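Local atomic coordinates of ketol-acid reductoisomerase (NAD(+)) (uncultured archaeon GZfos26G2, PDB entry 4XDY), a protein that catalyses the magnesium-dependent alkyl migration and NADH-preferring reduction of 2-acetolactate to 2,3-dihydroxy-3-methylbutanoate in branched-chain amino acid biosynthesis. Residues A[38-43]-A[173-178]; A[96-101]-A[106-111]; A[216-221]-A[226-231]; A[237-242]-A[249-254]. All blocks are in the same frame, centred on the assembly; numbering follows the deposited sequence. Where two conformers were deposited one is given.

Overall arrangement
Along the chain the contacts fall into two groups. Interactions 1 and 2 belong to the N-terminal Rossmann domain and reach the same sheet, their centres about 19 Å apart; residues 96-101 and 106-111 both come between the two segments of interaction 1. Interactions 3 and 4 follow in the knotted C-terminal domain, share helix 225-254 and have centres about 22 Å apart. Between the groups the centres are farther apart: about 44 Å from interaction 1 to 3 and about 43 Å from interaction 2 to 4. Both C-terminal contacts touch the second subunit, and the cofactor beside interaction 4 is also held by residues of that subunit, so the active site is shared across the dimer.

Interaction 1 of 4, residues A[38-43]-A[173-178]; sequences SGINVV and TKAMHW
Ser38 and Ala175 bring the two segments together with their CA atoms 5.8 Å apart, at a point where two helices end. Gly39 leaves helical geometry just after helix 26-37, and His177 does so after helix 165-175; each has positive phi and closes its helix with a Schellman motif. In the second, Trp178 N bonds to Thr173 O and His177 N to Lys174 O. The hydroxyl of Ser38 donates to the carbonyl of the last helical residue, with OG 2.6 Å from Ala175 O. The donor lies in the carbonyl plane at a C=O...donor angle of 146°. A chi1 of -74° sets OG beside the backbone N of Ser38 and brings it to this oxygen.

Beyond the loop the chain enters strand 41-50, which pairs in parallel with strand 18-22 of the Rossmann sheet; the contact thus ties the helix-to-strand turn to the end of a helix 130 residues later. Ile40 adds an apolar touch, CG1 lying 4.1 Å from Ala175 CB. A water sits in the plane of the His177 ring at its edge, 2.8 Å from NE2, and gives a weak, long bond to Ser38 OG. Tyr145 also serves this corner: its OH is hydrogen-bonded to Ser38 OG and its ring stacks on His177. Replacing Ser38 by an alanine would probably leave Ala175 O without this donor and deprive Tyr145 OH of a partner, and the water would lose its weak bond to this hydroxyl.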
# COMPACT_ATOMS: atom_id res chain seq x y z
N SER A 38 -5.51 -8.42 26.62
CA SER A 38 -4.94 -9.72 26.86
C SER A 38 -4.82 -10.02 28.35
O SER A 38 -4.30 -11.04 28.69
CB SER A 38 -3.54 -9.78 26.19
OG SER A 38 -3.77 -9.88 24.80
N GLY A 39 -5.32 -9.14 29.21
CA GLY A 39 -5.37 -9.44 30.62
C GLY A 39 -4.17 -8.99 31.35
O GLY A 39 -4.02 -9.34 32.50
N ILE A 40 -3.30 -8.15 30.76
CA ILE A 40 -2.11 -7.68 31.50
C ILE A 40 -2.44 -6.42 32.25
O ILE A 40 -3.21 -5.61 31.77
CB ILE A 40 -0.88 -7.46 30.53
CG1 ILE A 40 -0.66 -8.71 29.62
CG2 ILE A 40 0.37 -6.97 31.28
CD1 ILE A 40 -0.74 -10.09 30.29
N ASN A 41 -1.85 -6.26 33.41
CA ASN A 41 -2.06 -5.09 34.23
C ASN A 41 -1.23 -3.92 33.68
O ASN A 41 0.01 -3.98 33.67
CB ASN A 41 -1.66 -5.35 35.71
CG ASN A 41 -2.12 -4.22 36.67
OD1 ASN A 41 -1.37 -3.75 37.55
ND2 ASN A 41 -3.38 -3.81 36.51
N VAL A 42 -1.89 -2.84 33.24
CA VAL A 42 -1.19 -1.67 32.67
C VAL A 42 -1.50 -0.40 33.41
O VAL A 42 -2.68 -0.14 33.72
CB VAL A 42 -1.59 -1.45 31.19
CG1 VAL A 42 -0.89 -0.19 30.61
CG2 VAL A 42 -1.29 -2.69 30.37
N VAL A 43 -0.49 0.44 33.62
CA VAL A 43 -0.75 1.81 34.05
C VAL A 43 -0.13 2.76 33.05
O VAL A 43 0.86 2.36 32.39
CB VAL A 43 -0.29 2.10 35.49
CG1 VAL A 43 -0.99 1.08 36.41
CG2 VAL A 43 1.20 2.04 35.65
N THR A 173 5.36 -9.52 23.51
CA THR A 173 4.98 -9.61 22.10
C THR A 173 3.92 -10.63 21.84
O THR A 173 3.06 -10.51 20.98
CB THR A 173 6.17 -9.88 21.14
OG1 THR A 173 6.64 -11.23 21.30
CG2 THR A 173 7.30 -8.81 21.31
N LYS A 174 3.93 -11.68 22.68
CA LYS A 174 2.87 -12.68 22.55
C LYS A 174 1.52 -12.13 23.06
O LYS A 174 0.49 -12.34 22.42
CB LYS A 174 3.24 -13.95 23.34
CG LYS A 174 2.11 -15.00 23.13
CD LYS A 174 2.35 -16.36 23.72
CE LYS A 174 1.15 -17.25 23.30
NZ LYS A 174 1.64 -18.60 23.54
N ALA A 175 1.55 -11.48 24.21
CA ALA A 175 0.35 -10.83 24.79
C ALA A 175 -0.25 -9.76 23.80
O ALA A 175 -1.47 -9.55 23.71
CB ALA A 175 0.67 -10.21 26.10
N MET A 176 0.65 -9.10 23.05
CA MET A 176 0.19 -8.14 21.98
C MET A 176 -0.10 -8.78 20.67
O MET A 176 -0.55 -8.11 19.72
CB MET A 176 1.20 -6.97 21.83
CG MET A 176 1.24 -6.12 23.07
SD MET A 176 2.26 -4.64 23.05
CE MET A 176 3.90 -5.37 23.02
N HIS A 177 0.04 -10.12 20.60
CA HIS A 177 -0.31 -10.92 19.42
C HIS A 177 0.59 -10.72 18.18
O HIS A 177 0.24 -11.12 17.05
CB HIS A 177 -1.78 -10.76 19.04
CG HIS A 177 -2.76 -11.21 20.10
ND1 HIS A 177 -4.12 -11.28 19.86
CD2 HIS A 177 -2.59 -11.62 21.38
CE1 HIS A 177 -4.74 -11.71 20.95
NE2 HIS A 177 -3.85 -11.86 21.91
N TRP A 178 1.74 -10.11 18.40
CA TRP A 178 2.69 -9.88 17.29
C TRP A 178 3.26 -11.22 16.82
O TRP A 178 3.64 -11.38 15.70
CB TRP A 178 3.85 -9.00 17.72
CG TRP A 178 3.51 -7.57 18.16
CD1 TRP A 178 2.28 -6.99 18.21
CD2 TRP A 178 4.42 -6.64 18.73
NE1 TRP A 178 2.35 -5.74 18.79
CE2 TRP A 178 3.65 -5.48 19.10
CE3 TRP A 178 5.77 -6.65 18.98
CZ2 TRP A 178 4.24 -4.38 19.72
CZ3 TRP A 178 6.34 -5.56 19.58
CH2 TRP A 178 5.56 -4.44 19.93
O HOH W 1 -3.74 -13.20 24.32

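Interaction 2 of 4, residues A[96-101]-A[106-111]; sequences NQIKPQ and KALCFS
Ile98 faces Leu108, and Gln101 lies beside Lys106, across a backbone gap of 9.7 Å between the CA atoms of the first pair and 9.8 Å between those of the second. Side chains bridge these wide and nearly equal spacings, either meeting each other, as Ile98 and Leu108 do, or reaching a backbone carbonyl, as Lys106 does at Gln101 O. The apolar half is slight. Both CB atoms point toward the opposite segment, and Ile98 CG2 approaches Leu108 CD1 to 4.4 Å. Leu108 brings that methyl over with CG anti to the backbone N (chi1 -168°). Ile83 of strand 80-83 touches both residues, Ile71 touches Ile98, and Tyr94 packs on Leu108, so the pair belongs to a larger core between helix and sheet.

The geometry is that of a beta-alpha-beta crossover: strand 80-83, helix 90-98 and strand 107-110 follow one another, and the two strands are parallel neighbours in the Rossmann sheet. At its C-terminal end the helix runs into a short 3-10 segment, marked by the 2.9 Å bond from Gln101 N to Ile98 O. Farther along the second segment, Ser111 lines the dinucleotide pocket.

The polar half rests on Lys106. Its CE lies 3.3 Å from Gln101 O, and a bend at chi4 (-64°) turns NZ to Gly78 O and Glu76 O. The carbonyl of Gln101 therefore meets a methylene whose C-H bonds are probably polarised by the neighbouring ammonium group, which would make the approach mildly attractive, whereas the charge itself is taken up by carbonyl oxygens at and just beyond the C-terminal end of helix 71-77.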
# COMPACT_ATOMS: atom_id res chain seq x y z
N ASN A 96 14.98 13.04 34.14
CA ASN A 96 14.23 13.77 35.20
C ASN A 96 13.14 13.02 35.92
O ASN A 96 12.89 13.23 37.11
CB ASN A 96 13.61 15.02 34.64
CG ASN A 96 14.65 15.95 34.06
OD1 ASN A 96 15.77 15.99 34.51
ND2 ASN A 96 14.30 16.65 33.01
N GLN A 97 12.39 12.22 35.22
CA GLN A 97 11.14 11.67 35.72
C GLN A 97 11.15 10.15 35.93
O GLN A 97 10.31 9.64 36.68
CB GLN A 97 9.96 12.05 34.87
CG GLN A 97 9.81 13.54 34.70
CD GLN A 97 8.64 13.89 33.81
OE1 GLN A 97 8.82 14.63 32.79
NE2 GLN A 97 7.50 13.39 34.10
N ILE A 98 12.10 9.47 35.29
CA ILE A 98 12.05 7.99 35.26
C ILE A 98 13.23 7.42 36.03
O ILE A 98 13.02 6.58 36.94
CB ILE A 98 12.04 7.41 33.82
CG1 ILE A 98 10.74 7.73 33.11
CG2 ILE A 98 12.27 5.90 33.93
CD1 ILE A 98 10.61 7.35 31.65
N LYS A 99 14.43 7.86 35.71
CA LYS A 99 15.65 7.34 36.26
C LYS A 99 15.61 7.30 37.80
O LYS A 99 15.95 6.28 38.38
CB LYS A 99 16.87 8.10 35.79
CG LYS A 99 18.18 7.51 36.30
CD LYS A 99 19.37 8.38 35.96
CE LYS A 99 20.44 8.21 36.98
NZ LYS A 99 21.72 8.66 36.40
N PRO A 100 15.13 8.37 38.47
CA PRO A 100 15.13 8.25 39.98
C PRO A 100 14.20 7.25 40.57
O PRO A 100 14.36 6.91 41.75
CB PRO A 100 14.72 9.65 40.43
CG PRO A 100 15.19 10.56 39.29
CD PRO A 100 14.75 9.73 38.06
N GLN A 101 13.24 6.76 39.81
CA GLN A 101 12.31 5.75 40.26
C GLN A 101 12.75 4.33 39.87
O GLN A 101 12.05 3.35 40.16
CB GLN A 101 10.90 6.02 39.73
CG GLN A 101 10.49 7.50 39.82
CD GLN A 101 10.76 8.05 41.20
OE1 GLN A 101 11.70 8.87 41.43
NE2 GLN A 101 10.00 7.54 42.15
N LYS A 106 13.78 -3.96 37.96
CA LYS A 106 12.80 -3.50 36.95
C LYS A 106 13.40 -3.74 35.54
O LYS A 106 14.64 -3.90 35.37
CB LYS A 106 12.53 -2.00 37.14
CG LYS A 106 11.43 -1.62 38.19
CD LYS A 106 11.32 -0.11 38.32
CE LYS A 106 10.68 0.37 39.63
NZ LYS A 106 9.28 -0.06 39.75
N ALA A 107 12.51 -3.70 34.55
CA ALA A 107 12.93 -3.75 33.14
C ALA A 107 12.55 -2.39 32.49
O ALA A 107 11.43 -1.89 32.70
CB ALA A 107 12.24 -4.87 32.42
N LEU A 108 13.52 -1.79 31.85
CA LEU A 108 13.31 -0.60 30.97
C LEU A 108 13.16 -1.10 29.55
O LEU A 108 14.06 -1.75 29.00
CB LEU A 108 14.54 0.26 31.11
CG LEU A 108 14.47 1.71 30.53
CD1 LEU A 108 13.45 2.59 31.25
CD2 LEU A 108 15.85 2.36 30.50
N CYS A 109 12.04 -0.74 28.93
CA CYS A 109 11.68 -1.26 27.63
C CYS A 109 11.43 -0.07 26.66
O CYS A 109 11.09 1.05 27.11
CB CYS A 109 10.47 -2.12 27.75
SG CYS A 109 9.94 -3.10 26.37
N PHE A 110 11.64 -0.35 25.39
CA PHE A 110 11.53 0.66 24.28
C PHE A 110 10.83 -0.06 23.14
O PHE A 110 10.83 -1.33 23.08
CB PHE A 110 12.85 1.11 23.80
CG PHE A 110 13.65 1.87 24.82
CD1 PHE A 110 14.43 1.18 25.76
CD2 PHE A 110 13.59 3.23 24.88
CE1 PHE A 110 15.18 1.88 26.69
CE2 PHE A 110 14.33 3.95 25.81
CZ PHE A 110 15.14 3.28 26.70
N SER A 111 10.32 0.71 22.17
CA SER A 111 9.88 0.12 20.92
C SER A 111 10.68 0.58 19.72
O SER A 111 10.30 0.26 18.60
CB SER A 111 8.41 0.28 20.67
OG SER A 111 7.63 -0.56 21.53

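Interaction 3 of 4, residues A[216-221]-A[226-231]; sequences EVLVEA and EMAYFE
Leu218 and Ala228 form the tight part of this contact, with their CA atoms 6.0 Å apart. The small side chain of Ala228 permits the closeness: its CB meets Leu218 CB at 3.9 Å and Val219 CG2 at 4.0 Å, so one methyl rests against two consecutive residues of the other helix. Leu218 CD1 adds to the touch by reaching Ala228 CA at 4.0 Å. In Val219 a chi1 of 170° places CG1 anti to the backbone N and directs the other methyl, CG2, at the alanine.

The pairing closes a helical hairpin in the knotted C-terminal domain: helix 205-220 turns through a short connection into helix 225-254, and the first residues after the turn fold back on the last ones before it. Leu218 also packs on Cys232, one turn farther along the second helix, and Val219 on Pro225 and on Gln317 of helix 317-327.

The other flank has no close contact with 226-231 and meets the second subunit instead. CB of Glu216 points away from the second helix, and the carboxylates of Glu216 and Glu220 form salt bridges with Lys276 of the second subunit, Glu220 also with its Lys280. Ala221, at the turn, packs on Leu283 of that subunit. Glu231 starts toward the first helix, but its carboxylate leads off elsewhere; it is a predicted ligand of the second magnesium ion and has a long, weak ion pair with Lys135 of the second subunit.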
# COMPACT_ATOMS: atom_id res chain seq x y z
N GLU A 216 3.04 14.74 -9.81
CA GLU A 216 3.53 15.97 -10.43
C GLU A 216 3.78 15.84 -11.95
O GLU A 216 3.49 16.70 -12.75
CB GLU A 216 4.77 16.49 -9.73
CG GLU A 216 4.51 17.01 -8.32
CD GLU A 216 5.78 17.56 -7.63
OE1 GLU A 216 6.84 17.53 -8.26
OE2 GLU A 216 5.68 17.92 -6.44
N VAL A 217 4.40 14.75 -12.34
CA VAL A 217 4.60 14.48 -13.73
C VAL A 217 3.32 14.50 -14.54
O VAL A 217 3.26 15.17 -15.64
CB VAL A 217 5.47 13.22 -13.95
CG1 VAL A 217 5.43 12.82 -15.44
CG2 VAL A 217 6.90 13.43 -13.42
N LEU A 218 2.29 13.80 -14.07
CA LEU A 218 1.00 13.85 -14.74
C LEU A 218 0.41 15.27 -14.81
O LEU A 218 -0.03 15.70 -15.88
CB LEU A 218 0.06 12.87 -14.09
CG LEU A 218 0.42 11.37 -14.44
CD1 LEU A 218 -0.55 10.51 -13.62
CD2 LEU A 218 0.19 11.09 -15.90
N VAL A 219 0.36 15.94 -13.66
CA VAL A 219 -0.27 17.27 -13.60
C VAL A 219 0.51 18.24 -14.48
O VAL A 219 -0.09 19.01 -15.24
CB VAL A 219 -0.39 17.78 -12.16
CG1 VAL A 219 -0.83 19.25 -12.14
CG2 VAL A 219 -1.40 16.89 -11.46
N GLU A 220 1.84 18.15 -14.48
CA GLU A 220 2.68 19.05 -15.27
C GLU A 220 2.54 18.80 -16.78
O GLU A 220 2.86 19.67 -17.59
CB GLU A 220 4.15 18.94 -14.88
CG GLU A 220 4.43 19.56 -13.49
CD GLU A 220 5.84 19.29 -12.98
OE1 GLU A 220 6.75 18.82 -13.70
OE2 GLU A 220 6.00 19.48 -11.78
N ALA A 221 2.10 17.59 -17.15
CA ALA A 221 1.82 17.24 -18.53
C ALA A 221 0.36 17.50 -18.94
O ALA A 221 -0.02 17.22 -20.07
CB ALA A 221 2.10 15.77 -18.76
N GLU A 226 -7.24 15.32 -10.21
CA GLU A 226 -8.06 14.23 -9.70
C GLU A 226 -7.67 12.86 -10.31
O GLU A 226 -7.66 11.82 -9.64
CB GLU A 226 -9.52 14.51 -9.99
CG GLU A 226 -10.04 15.77 -9.29
CD GLU A 226 -9.70 17.05 -9.98
OE1 GLU A 226 -9.20 17.14 -11.13
OE2 GLU A 226 -9.98 18.04 -9.28
N MET A 227 -7.35 12.92 -11.59
CA MET A 227 -6.88 11.72 -12.34
C MET A 227 -5.54 11.21 -11.81
O MET A 227 -5.39 10.04 -11.52
CB MET A 227 -6.89 12.06 -13.81
CG MET A 227 -6.62 10.87 -14.73
SD MET A 227 -6.55 11.40 -16.45
CE MET A 227 -8.27 11.88 -16.68
N ALA A 228 -4.58 12.13 -11.61
CA ALA A 228 -3.31 11.84 -11.02
C ALA A 228 -3.43 11.30 -9.65
O ALA A 228 -2.75 10.35 -9.28
CB ALA A 228 -2.41 13.05 -11.06
N TYR A 229 -4.37 11.81 -8.86
CA TYR A 229 -4.65 11.19 -7.55
C TYR A 229 -5.14 9.77 -7.53
O TYR A 229 -4.64 8.95 -6.78
CB TYR A 229 -5.61 12.11 -6.68
CG TYR A 229 -5.84 11.50 -5.32
CD1 TYR A 229 -6.92 10.71 -5.04
CD2 TYR A 229 -5.05 11.85 -4.27
CE1 TYR A 229 -7.08 10.08 -3.81
CE2 TYR A 229 -5.20 11.28 -3.05
CZ TYR A 229 -6.19 10.43 -2.81
OH TYR A 229 -6.29 9.89 -1.56
N PHE A 230 -6.14 9.44 -8.36
CA PHE A 230 -6.69 8.14 -8.38
C PHE A 230 -5.60 7.15 -8.89
O PHE A 230 -5.48 6.04 -8.40
CB PHE A 230 -7.85 8.07 -9.31
CG PHE A 230 -9.15 8.71 -8.76
CD1 PHE A 230 -9.49 8.57 -7.41
CD2 PHE A 230 -9.99 9.37 -9.57
CE1 PHE A 230 -10.70 9.09 -6.89
CE2 PHE A 230 -11.18 9.93 -9.09
CZ PHE A 230 -11.51 9.77 -7.76
N GLU A 231 -4.86 7.57 -9.89
CA GLU A 231 -3.81 6.70 -10.48
C GLU A 231 -2.65 6.49 -9.53
O GLU A 231 -2.15 5.38 -9.46
CB GLU A 231 -3.28 7.30 -11.77
CG GLU A 231 -2.26 6.46 -12.50
CD GLU A 231 -2.83 5.21 -13.11
OE1 GLU A 231 -3.98 5.19 -13.56
OE2 GLU A 231 -2.13 4.18 -13.13

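Interaction 4 of 4, residues A[237-242]-A[249-254]; sequences KLIVDL and KRMAEV. With NAI (1,4-dihydronicotinamide adenine dinucleotide), chain L; HIO (N-hydroxy-N-isopropyloxamic acid), chain I.
Apolar packing joins Leu242, Ile239, Met251, Arg250 and Val254 across a sharp turn within helix 225-254. The two segments come within 8.8 Å axis to axis, their directions 126° apart, although both belong to this one helix. Leu242 is central: its CB is 3.9 Å from Met251 CB, its CD1 is 4.0 Å from Val254 CG1, and its CD2 lies against Arg250 CG. Ile239 CG2, anti to the backbone N, meets Met251 CG at 3.8 Å.

Charged pairs lie along each segment. Arg250 NH1 donates to Glu253 OE1 at 3.2 Å with an N-H...acceptor angle of 155°, the oxygen in the guanidinium plane, while Val254 CG2 sits 3.5 Å above one face, over its centre. Lys237 NZ bonds to Asp241 OD2 at 2.7 Å, on the syn lone pair, and Asp241 OD1 pairs with Lys237 of the second subunit. With an alanine in place of Arg250, Glu253 OE1 is likely to lose its partner, and Leu242 CD2 and Val254 CG2 their cover.

Ligand contacts come from Ile239, whose CD1 is 3.4 Å from C41 of the bound inhibitor N-hydroxy-N-isopropyloxamic acid, and from Val254 in the NAD(H) pocket. Because Ile239 touches both the inhibitor's isopropyl group and Met251, the hydrophobic packing at the turn directly backs an apolar wall of the active site, while Arg250 pairs its charge with Glu253, and Lys237 with Asp241 of both subunits.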
# COMPACT_ATOMS: atom_id res chain seq x y z
N LYS A 237 -2.95 1.63 -2.74
CA LYS A 237 -3.40 0.73 -1.69
C LYS A 237 -3.93 -0.58 -2.21
O LYS A 237 -3.75 -1.68 -1.63
CB LYS A 237 -4.47 1.47 -0.85
CG LYS A 237 -5.08 0.66 0.31
CD LYS A 237 -6.40 -0.01 -0.03
CE LYS A 237 -7.13 -0.42 1.24
NZ LYS A 237 -6.44 -1.51 2.00
N LEU A 238 -4.58 -0.51 -3.34
CA LEU A 238 -5.22 -1.72 -3.89
C LEU A 238 -4.16 -2.72 -4.44
O LEU A 238 -4.29 -3.97 -4.26
CB LEU A 238 -6.19 -1.36 -5.02
CG LEU A 238 -7.22 -0.28 -4.60
CD1 LEU A 238 -8.18 -0.04 -5.75
CD2 LEU A 238 -7.97 -0.65 -3.38
N ILE A 239 -3.11 -2.14 -5.00
CA ILE A 239 -1.96 -2.88 -5.52
C ILE A 239 -1.11 -3.47 -4.40
O ILE A 239 -0.71 -4.64 -4.40
CB ILE A 239 -1.11 -1.98 -6.45
CG1 ILE A 239 -1.93 -1.56 -7.63
CG2 ILE A 239 0.18 -2.70 -6.93
CD1 ILE A 239 -2.45 -2.71 -8.48
N VAL A 240 -0.78 -2.63 -3.42
CA VAL A 240 0.02 -3.10 -2.30
C VAL A 240 -0.69 -4.18 -1.53
O VAL A 240 -0.02 -5.16 -1.03
CB VAL A 240 0.46 -1.91 -1.40
CG1 VAL A 240 1.12 -2.41 -0.16
CG2 VAL A 240 1.40 -0.97 -2.13
N ASP A 241 -2.02 -4.11 -1.44
CA ASP A 241 -2.80 -5.20 -0.80
C ASP A 241 -2.52 -6.56 -1.46
O ASP A 241 -2.41 -7.55 -0.76
CB ASP A 241 -4.31 -4.92 -0.81
CG ASP A 241 -4.73 -3.90 0.28
OD1 ASP A 241 -3.89 -3.52 1.14
OD2 ASP A 241 -5.92 -3.50 0.26
N LEU A 242 -2.40 -6.58 -2.78
CA LEU A 242 -2.08 -7.85 -3.49
C LEU A 242 -0.70 -8.40 -3.13
O LEU A 242 -0.55 -9.63 -2.84
CB LEU A 242 -2.22 -7.63 -4.97
CG LEU A 242 -3.72 -7.55 -5.34
CD1 LEU A 242 -3.81 -6.97 -6.69
CD2 LEU A 242 -4.38 -8.91 -5.29
N LYS A 249 4.35 -12.10 -6.97
CA LYS A 249 3.69 -13.10 -7.78
C LYS A 249 2.17 -12.92 -7.93
O LYS A 249 1.60 -12.97 -9.02
CB LYS A 249 3.90 -14.48 -7.12
CG LYS A 249 3.24 -15.57 -7.93
CD LYS A 249 3.63 -16.95 -7.41
CE LYS A 249 2.57 -17.95 -7.89
NZ LYS A 249 3.13 -19.32 -7.98
N ARG A 250 1.49 -12.72 -6.81
CA ARG A 250 0.03 -12.51 -6.82
C ARG A 250 -0.35 -11.25 -7.56
O ARG A 250 -1.26 -11.21 -8.37
CB ARG A 250 -0.47 -12.38 -5.38
CG ARG A 250 -1.96 -12.13 -5.17
CD ARG A 250 -2.77 -13.16 -5.90
NE ARG A 250 -4.20 -13.00 -5.82
CZ ARG A 250 -5.06 -13.47 -6.75
NH1 ARG A 250 -4.67 -14.16 -7.85
NH2 ARG A 250 -6.31 -13.24 -6.56
N MET A 251 0.36 -10.18 -7.25
CA MET A 251 0.06 -8.92 -7.91
C MET A 251 0.23 -9.00 -9.41
O MET A 251 -0.63 -8.55 -10.17
CB MET A 251 0.90 -7.83 -7.23
CG MET A 251 0.55 -6.41 -7.71
SD MET A 251 1.52 -5.83 -9.11
CE MET A 251 3.01 -5.31 -8.25
N ALA A 252 1.36 -9.57 -9.88
CA ALA A 252 1.63 -9.71 -11.27
C ALA A 252 0.56 -10.58 -11.99
O ALA A 252 0.34 -10.41 -13.19
CB ALA A 252 3.01 -10.34 -11.49
N GLU A 253 -0.03 -11.51 -11.29
CA GLU A 253 -1.08 -12.39 -11.84
C GLU A 253 -2.38 -11.61 -12.10
O GLU A 253 -3.09 -11.84 -13.07
CB GLU A 253 -1.49 -13.49 -10.79
CG GLU A 253 -0.62 -14.69 -10.77
CD GLU A 253 -0.95 -15.64 -9.63
OE1 GLU A 253 -1.94 -15.46 -8.84
OE2 GLU A 253 -0.12 -16.54 -9.44
N VAL A 254 -2.65 -10.66 -11.23
CA VAL A 254 -3.94 -9.91 -11.24
C VAL A 254 -3.90 -8.71 -12.21
O VAL A 254 -4.83 -8.50 -12.99
CB VAL A 254 -4.38 -9.50 -9.82
CG1 VAL A 254 -5.57 -8.57 -9.88
CG2 VAL A 254 -4.60 -10.75 -8.93
PA NAI L . -6.96 -11.27 -18.47
O1A NAI L . -5.44 -11.37 -18.79
O2A NAI L . -7.44 -11.75 -17.16
O5B NAI L . -7.72 -12.08 -19.63
C5B NAI L . -9.14 -12.32 -19.60
C4B NAI L . -9.43 -13.72 -20.07
O4B NAI L . -9.06 -13.73 -21.47
C3B NAI L . -8.55 -14.83 -19.47
O3B NAI L . -9.01 -15.27 -18.21
C2B NAI L . -8.75 -15.94 -20.55
O2B NAI L . -9.87 -16.79 -20.32
C1B NAI L . -8.89 -15.10 -21.81
N9A NAI L . -7.68 -15.20 -22.68
C8A NAI L . -6.39 -15.09 -22.32
N7A NAI L . -5.56 -15.21 -23.40
C5A NAI L . -6.37 -15.45 -24.47
C6A NAI L . -6.16 -15.72 -25.88
N6A NAI L . -4.90 -15.78 -26.35
N1A NAI L . -7.24 -15.89 -26.69
C2A NAI L . -8.48 -15.89 -26.18
N3A NAI L . -8.76 -15.63 -24.87
C4A NAI L . -7.75 -15.43 -24.01
O3 NAI L . -7.37 -9.76 -18.88
PN NAI L . -7.42 -8.53 -17.79
O1N NAI L . -8.66 -8.72 -16.94
O2N NAI L . -6.12 -8.41 -17.05
O5D NAI L . -7.53 -7.33 -18.79
C5D NAI L . -8.72 -6.99 -19.55
C4D NAI L . -8.79 -5.54 -19.94
O4D NAI L . -8.92 -4.77 -18.68
C3D NAI L . -7.58 -5.03 -20.61
O3D NAI L . -7.96 -4.03 -21.60
C2D NAI L . -6.77 -4.35 -19.49
O2D NAI L . -5.84 -3.34 -19.85
C1D NAI L . -7.93 -3.71 -18.69
N1N NAI L . -7.63 -3.50 -17.27
C2N NAI L . -7.23 -4.47 -16.45
C3N NAI L . -6.97 -4.30 -15.10
C7N NAI L . -6.63 -5.41 -14.28
O7N NAI L . -6.06 -6.49 -14.65
N7N NAI L . -7.18 -5.41 -13.09
C4N NAI L . -7.28 -2.97 -14.51
C5N NAI L . -7.98 -2.07 -15.36
C6N NAI L . -8.13 -2.30 -16.70
C1 HIO I . -3.48 -2.80 -15.50
O11 HIO I . -3.24 -2.64 -16.67
O12 HIO I . -3.61 -3.86 -14.91
C2 HIO I . -3.85 -1.52 -14.77
O2 HIO I . -4.24 -0.56 -15.47
N3 HIO I . -3.83 -1.37 -13.48
O3 HIO I . -4.63 -0.18 -13.02
C4 HIO I . -3.18 -2.24 -12.52
C41 HIO I . -2.16 -1.52 -11.61
C42 HIO I . -4.33 -2.86 -11.73